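Local coordinates for protein enolase from the environmental genome shotgun sequencing of the Sargasso Sea (PDB 2QGY) that is of unknown function but belongs to the enolase superfamily, binds a magnesium ion and probably acts on a carboxylate substrate, at residues Q6-K12 with I77-K83; I285-S289 with V317-N323. All blocks are in the same frame, centred on the assembly; numbering follows the deposited sequence.

Interaction 1: residues Q6-K12 with I77-K83; sequences QDISIGK and IPNLSIK
The carbonyl oxygen of Leu80 takes two N-H groups from segment 6-12: Ile10 N lies 2.8 Å from Leu80 O, while Gly11 N makes a weak second bond to the same oxygen. Ile10 CB also lies 3.3 Å from Leu80 O. The turn 77-80, of type I, offers a further carbonyl, and Gly11 CA, at a positive phi of 90°, approaches Pro78 O at 3.2 Å in a CA-H...O contact. At the other end, Gln6 O receives Lys83 N at 3.0 Å and a weak bond from Ser81 OG. A water joins the backbones between these points, giving a hydrogen to Ile8 O at 2.7 Å and accepting one from Ile82 N at 3.0 Å. Lys83 stretches out with CG anti to the backbone N (chi1 -177°), which lays its methylenes alongside Asp7; Lys83 CD is 3.5 Å from Asp7 OD1, yet the charged ends stop short of a salt bridge. On the inner side Ile82 and Ile10 rest on helix 99-120, and Ile82 also reaches Ile283 of helix 282-294. Ser81 is the N-cap of helix 82-93: its OG caps a backbone N of the first turn and Ser84 OG bonds back to Ser81 N, a capping box. The lead-in to strand 13-21 is in this way bonded to the start of helix 82-93, in the N-terminal capping domain of the enolase superfamily.

Interaction 2: residues I285-S289 with V317-N323; sequences IIEIS and VCSSIPN
Apolar contact is carried by Ile285 and Ile286 on one side and Val317 and Ile321 on the other. Ile285 CG2 meets Val317 CG1 at 3.7 Å with the side chains crossing at about a right angle, whereas Ile286 slides past Val317 in the opposite direction and brings CD1 to 3.8 Å from the same Val317 methyl. With CG1 of Val317 trans to the backbone N (chi1 167°), this branch is the one directed at the pair. Ile286 CD1 also touches Ile321 CG2 at 3.7 Å, entering at a slant, and so spans the last part of helix 309-320 and the chain that leaves it. Farther along, Ile321 CD1 packs against Ser289 OG at 3.6 Å, with Ser289 CB beside both Ile321 methyls.

The neighbours are successive outer helices of the C-terminal beta/alpha barrel: strand 298-299 lies between helices 282-294 and 309-320 in sequence, and its Ile299 touches Ser289, Ile321 and Asn323, closing the inner side of the packing.

Among the polar groups, the hydroxyls of Ser289 and Ser320 turn back on their own backbones. Ser289 OG donates to Ile285 O at 2.8 Å from above the carbonyl plane, while Ser289 N reaches that oxygen from the opposite face; the hydroxyl is thereby satisfied within its helix and can lie against Ile321. In one of its two conformers Ser320 OG donates to Val317 O, an oxygen that also accepts Ser320 N. Across the contact, Asn323 ND2 gives a weak, bent hydrogen bond to Ser289 O (3.0 Å, N-H...O 132°). The same amide nitrogen is hydrogen-bonded to Ile297 O, and Asn323 is further tied by backbone bonding to Ile299.

In the fold
Interaction 1 lies toward the periphery, its centre about 25 Å from the centre of the chain, and is partly buried; interaction 2 is a buried contact centred about 13 Å from that point. The first joins the loop 6-12 to a turn and the start of helix 82-93 mainly through backbone hydrogen bonds and a bridging water, with Asp7 and Lys83 side by side on its exposed side. The second joins neighbouring barrel helices through branched aliphatic side chains, with Ser289 OG bonded within its own helix. Helix 282-294 connects them: it supplies Ile285, Ile286 and Ser289 to interaction 2, while its Ile283 touches Gln6 and Ile82 of interaction 1. Their nearest atoms remain about 7 Å apart.

Interaction 1: residues Q6-K12 with I77-K83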
loop_
_atom_site.group_PDB
_atom_site.type_symbol
_atom_site.label_atom_id
_atom_site.label_comp_id
_atom_site.label_asym_id
_atom_site.label_seq_id
_atom_site.Cartn_x
_atom_site.Cartn_y
_atom_site.Cartn_z
ATOM N N GLN A 6 -5.076 -24.437 9.237
ATOM C CA GLN A 6 -5.132 -23.035 9.623
ATOM C C GLN A 6 -5.999 -22.838 10.879
ATOM O O GLN A 6 -6.018 -21.762 11.478
ATOM C CB GLN A 6 -5.531 -22.146 8.440
ATOM C CG GLN A 6 -6.836 -22.458 7.820
ATOM C CD GLN A 6 -6.963 -21.861 6.426
ATOM O OE1 GLN A 6 -5.994 -21.816 5.648
ATOM N NE2 GLN A 6 -8.165 -21.413 6.095
ATOM N N ASP A 7 -6.683 -23.910 11.290
ATOM C CA ASP A 7 -7.489 -23.927 12.506
ATOM C C ASP A 7 -6.745 -24.377 13.747
ATOM O O ASP A 7 -7.350 -24.464 14.828
ATOM C CB ASP A 7 -8.671 -24.873 12.336
ATOM C CG ASP A 7 -9.724 -24.313 11.442
ATOM O OD1 ASP A 7 -9.856 -23.064 11.386
ATOM O OD2 ASP A 7 -10.427 -25.133 10.801
ATOM N N ILE A 8 -5.465 -24.716 13.597
ATOM C CA ILE A 8 -4.652 -25.160 14.735
ATOM C C ILE A 8 -4.707 -24.099 15.841
ATOM O O ILE A 8 -4.441 -22.930 15.588
ATOM C CB ILE A 8 -3.208 -25.420 14.300
ATOM C CG1 ILE A 8 -3.157 -26.620 13.341
ATOM C CG2 ILE A 8 -2.290 -25.616 15.531
ATOM C CD1 ILE A 8 -1.802 -26.839 12.668
ATOM N N SER A 9 -5.074 -24.496 17.060
ATOM C CA SER A 9 -5.181 -23.541 18.140
ATOM C C SER A 9 -3.794 -23.170 18.662
ATOM O O SER A 9 -3.010 -24.044 19.042
ATOM C CB SER A 9 -6.062 -24.049 19.283
ATOM O OG SER A 9 -6.190 -23.008 20.252
ATOM N N ILE A 10 -3.514 -21.871 18.654
ATOM C CA ILE A 10 -2.234 -21.326 19.079
ATOM C C ILE A 10 -2.350 -20.767 20.500
ATOM O O ILE A 10 -1.404 -20.866 21.282
ATOM C CB ILE A 10 -1.738 -20.221 18.071
ATOM C CG1 ILE A 10 -1.291 -20.867 16.751
ATOM C CG2 ILE A 10 -0.633 -19.344 18.666
ATOM C CD1 ILE A 10 -1.077 -19.872 15.607
ATOM N N GLY A 11 -3.499 -20.164 20.818
ATOM C CA GLY A 11 -3.719 -19.569 22.134
ATOM C C GLY A 11 -3.308 -18.114 22.196
ATOM O O GLY A 11 -3.158 -17.475 21.155
ATOM N N LYS A 12 -3.138 -17.583 23.411
ATOM C CA LYS A 12 -2.715 -16.198 23.606
ATOM C C LYS A 12 -1.219 -16.039 23.303
ATOM O O LYS A 12 -0.448 -16.970 23.468
ATOM C CB LYS A 12 -3.001 -15.728 25.035
ATOM C CG LYS A 12 -4.477 -15.520 25.379
ATOM C CD LYS A 12 -4.629 -14.521 26.534
ATOM C CE LYS A 12 -5.670 -14.969 27.565
ATOM N NZ LYS A 12 -6.998 -14.314 27.421
ATOM N N ILE A 77 -6.291 -12.567 22.317
ATOM C CA ILE A 77 -7.280 -13.447 21.707
ATOM C C ILE A 77 -6.993 -14.869 22.187
ATOM O O ILE A 77 -5.998 -15.472 21.791
ATOM C CB ILE A 77 -7.251 -13.370 20.147
ATOM C CG1 ILE A 77 -7.554 -11.938 19.658
ATOM C CG2 ILE A 77 -8.204 -14.396 19.547
ATOM C CD1 ILE A 77 -7.683 -11.780 18.132
ATOM N N PRO A 78 -7.867 -15.413 23.054
ATOM C CA PRO A 78 -7.553 -16.689 23.726
ATOM C C PRO A 78 -7.464 -17.882 22.777
ATOM O O PRO A 78 -6.675 -18.806 22.999
ATOM C CB PRO A 78 -8.733 -16.877 24.697
ATOM C CG PRO A 78 -9.862 -16.060 24.099
ATOM C CD PRO A 78 -9.196 -14.886 23.426
ATOM N N ASN A 79 -8.289 -17.878 21.741
ATOM C CA ASN A 79 -8.377 -19.012 20.831
ATOM C C ASN A 79 -7.786 -18.688 19.456
ATOM O O ASN A 79 -8.320 -19.090 18.434
ATOM C CB ASN A 79 -9.833 -19.482 20.720
ATOM C CG ASN A 79 -10.838 -18.327 20.784
ATOM O OD1 ASN A 79 -10.594 -17.233 20.245
ATOM N ND2 ASN A 79 -11.981 -18.568 21.452
ATOM N N LEU A 80 -6.677 -17.958 19.452
ATOM C CA LEU A 80 -6.019 -17.524 18.207
ATOM C C LEU A 80 -5.556 -18.688 17.320
ATOM O O LEU A 80 -5.030 -19.694 17.804
ATOM C CB LEU A 80 -4.836 -16.606 18.533
ATOM C CG LEU A 80 -4.140 -15.868 17.382
ATOM C CD1 LEU A 80 -5.079 -14.856 16.712
ATOM C CD2 LEU A 80 -2.878 -15.176 17.905
ATOM N N SER A 81 -5.765 -18.530 16.016
ATOM C CA SER A 81 -5.245 -19.435 15.009
ATOM C C SER A 81 -4.823 -18.613 13.789
ATOM O O SER A 81 -5.088 -17.413 13.733
ATOM C CB SER A 81 -6.317 -20.443 14.602
ATOM O OG SER A 81 -7.378 -19.802 13.892
ATOM N N ILE A 82 -4.158 -19.263 12.836
ATOM C CA ILE A 82 -3.800 -18.616 11.559
ATOM C C ILE A 82 -5.067 -18.047 10.934
ATOM O O ILE A 82 -5.107 -16.873 10.555
ATOM C CB ILE A 82 -3.123 -19.587 10.590
ATOM C CG1 ILE A 82 -1.776 -20.040 11.144
ATOM C CG2 ILE A 82 -2.876 -18.916 9.196
ATOM C CD1 ILE A 82 -1.352 -21.384 10.569
ATOM N N LYS A 83 -6.112 -18.871 10.882
ATOM C CA LYS A 83 -7.414 -18.456 10.336
ATOM C C LYS A 83 -8.045 -17.293 11.085
ATOM O O LYS A 83 -8.491 -16.339 10.451
ATOM C CB LYS A 83 -8.395 -19.631 10.277
ATOM C CG LYS A 83 -9.738 -19.273 9.641
ATOM C CD LYS A 83 -10.468 -20.506 9.124
ATOM C CE LYS A 83 -11.957 -20.215 8.884
ATOM N NZ LYS A 83 -12.730 -21.463 8.614
HETATM O O HOH W 1 -3.153 -22.032 13.399
#

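Interaction 2: residues I285-S289 with V317-N323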
loop_
_atom_site.group_PDB
_atom_site.type_symbol
_atom_site.label_atom_id
_atom_site.label_comp_id
_atom_site.label_asym_id
_atom_site.label_seq_id
_atom_site.Cartn_x
_atom_site.Cartn_y
_atom_site.Cartn_z
ATOM N N ILE A 285 -0.773 -16.223 -0.583
ATOM C CA ILE A 285 0.111 -16.737 -1.616
ATOM C C ILE A 285 -0.398 -18.086 -2.135
ATOM O O ILE A 285 -0.462 -18.337 -3.342
ATOM C CB ILE A 285 1.547 -16.882 -1.066
ATOM C CG1 ILE A 285 2.163 -15.491 -0.936
ATOM C CG2 ILE A 285 2.422 -17.796 -1.949
ATOM C CD1 ILE A 285 3.579 -15.480 -0.504
ATOM N N ILE A 286 -0.767 -18.959 -1.212
ATOM C CA ILE A 286 -1.321 -20.267 -1.589
ATOM C C ILE A 286 -2.647 -20.160 -2.352
ATOM O O ILE A 286 -2.850 -20.886 -3.321
ATOM C CB ILE A 286 -1.496 -21.167 -0.344
ATOM C CG1 ILE A 286 -0.137 -21.531 0.286
ATOM C CG2 ILE A 286 -2.295 -22.418 -0.692
ATOM C CD1 ILE A 286 0.783 -22.375 -0.591
ATOM N N GLU A 287 -3.535 -19.267 -1.920
ATOM C CA GLU A 287 -4.810 -19.052 -2.602
ATOM C C GLU A 287 -4.590 -18.580 -4.040
ATOM O O GLU A 287 -5.203 -19.100 -4.971
ATOM C CB GLU A 287 -5.662 -18.031 -1.849
ATOM C CG GLU A 287 -7.067 -17.815 -2.448
ATOM C CD GLU A 287 -7.806 -19.128 -2.733
ATOM O OE1 GLU A 287 -7.878 -19.988 -1.816
ATOM O OE2 GLU A 287 -8.342 -19.290 -3.866
ATOM N N ILE A 288 -3.711 -17.603 -4.214
ATOM C CA ILE A 288 -3.417 -17.125 -5.560
ATOM C C ILE A 288 -2.652 -18.160 -6.402
ATOM O O ILE A 288 -2.860 -18.239 -7.611
ATOM C CB ILE A 288 -2.738 -15.748 -5.571
ATOM C CG1 ILE A 288 -3.010 -15.062 -6.913
ATOM C CG2 ILE A 288 -1.236 -15.848 -5.296
ATOM C CD1 ILE A 288 -4.523 -14.579 -7.031
ATOM N N SER A 289 -1.816 -18.986 -5.779
ATOM C CA SER A 289 -1.115 -20.045 -6.509
ATOM C C SER A 289 -2.129 -21.016 -7.112
ATOM O O SER A 289 -2.040 -21.414 -8.274
ATOM C CB SER A 289 -0.131 -20.784 -5.598
ATOM O OG SER A 289 0.935 -19.934 -5.211
ATOM N N VAL A 317 6.659 -23.102 0.794
ATOM C CA VAL A 317 5.518 -22.832 -0.072
ATOM C C VAL A 317 5.742 -23.464 -1.443
ATOM O O VAL A 317 4.865 -24.180 -1.942
ATOM C CB VAL A 317 5.216 -21.318 -0.227
ATOM C CG1 VAL A 317 4.200 -21.042 -1.399
ATOM C CG2 VAL A 317 4.631 -20.821 1.035
ATOM N N CYS A 318 6.917 -23.222 -2.029
ATOM C CA CYS A 318 7.217 -23.727 -3.376
ATOM C C CYS A 318 7.141 -25.246 -3.468
ATOM O O CYS A 318 6.705 -25.784 -4.491
ATOM C CB CYS A 318 8.587 -23.265 -3.874
ATOM S SG CYS A 318 8.608 -21.507 -4.280
ATOM N N SER A 319 7.567 -25.921 -2.400
ATOM C CA SER A 319 7.531 -27.386 -2.348
ATOM C C SER A 319 6.116 -27.959 -2.256
ATOM O O SER A 319 5.914 -29.154 -2.534
ATOM C CB SER A 319 8.400 -27.913 -1.202
ATOM O OG SER A 319 7.748 -27.772 0.039
ATOM N N SER A 320 5.155 -27.081 -1.959
ATOM C CA SER A 320 3.804 -27.504 -1.649
ATOM C C SER A 320 2.799 -27.162 -2.749
ATOM O O SER A 320 1.645 -27.544 -2.658
ATOM C CB SER A 320 3.349 -26.903 -0.320
ATOM O OG SER A 320 2.855 -25.589 -0.492
ATOM N N ILE A 321 3.240 -26.460 -3.796
ATOM C CA ILE A 321 2.318 -26.106 -4.904
ATOM C C ILE A 321 2.722 -26.782 -6.233
ATOM O O ILE A 321 3.907 -26.943 -6.501
ATOM C CB ILE A 321 2.157 -24.565 -5.083
ATOM C CG1 ILE A 321 3.523 -23.912 -5.337
ATOM C CG2 ILE A 321 1.484 -23.948 -3.861
ATOM C CD1 ILE A 321 3.461 -22.471 -5.882
ATOM N N PRO A 322 1.730 -27.180 -7.067
ATOM C CA PRO A 322 2.047 -27.870 -8.323
ATOM C C PRO A 322 2.513 -26.939 -9.427
ATOM O O PRO A 322 3.106 -27.419 -10.410
ATOM C CB PRO A 322 0.716 -28.508 -8.718
ATOM C CG PRO A 322 -0.317 -27.612 -8.154
ATOM C CD PRO A 322 0.277 -27.043 -6.872
ATOM N N ASN A 323 2.280 -25.627 -9.268
ATOM C CA ASN A 323 2.651 -24.637 -10.309
ATOM C C ASN A 323 3.736 -23.640 -9.871
ATOM O O ASN A 323 3.684 -22.459 -10.206
ATOM C CB ASN A 323 1.428 -23.864 -10.807
ATOM C CG ASN A 323 0.822 -22.992 -9.740
ATOM O OD1 ASN A 323 0.811 -23.361 -8.566
ATOM N ND2 ASN A 323 0.285 -21.833 -10.139
#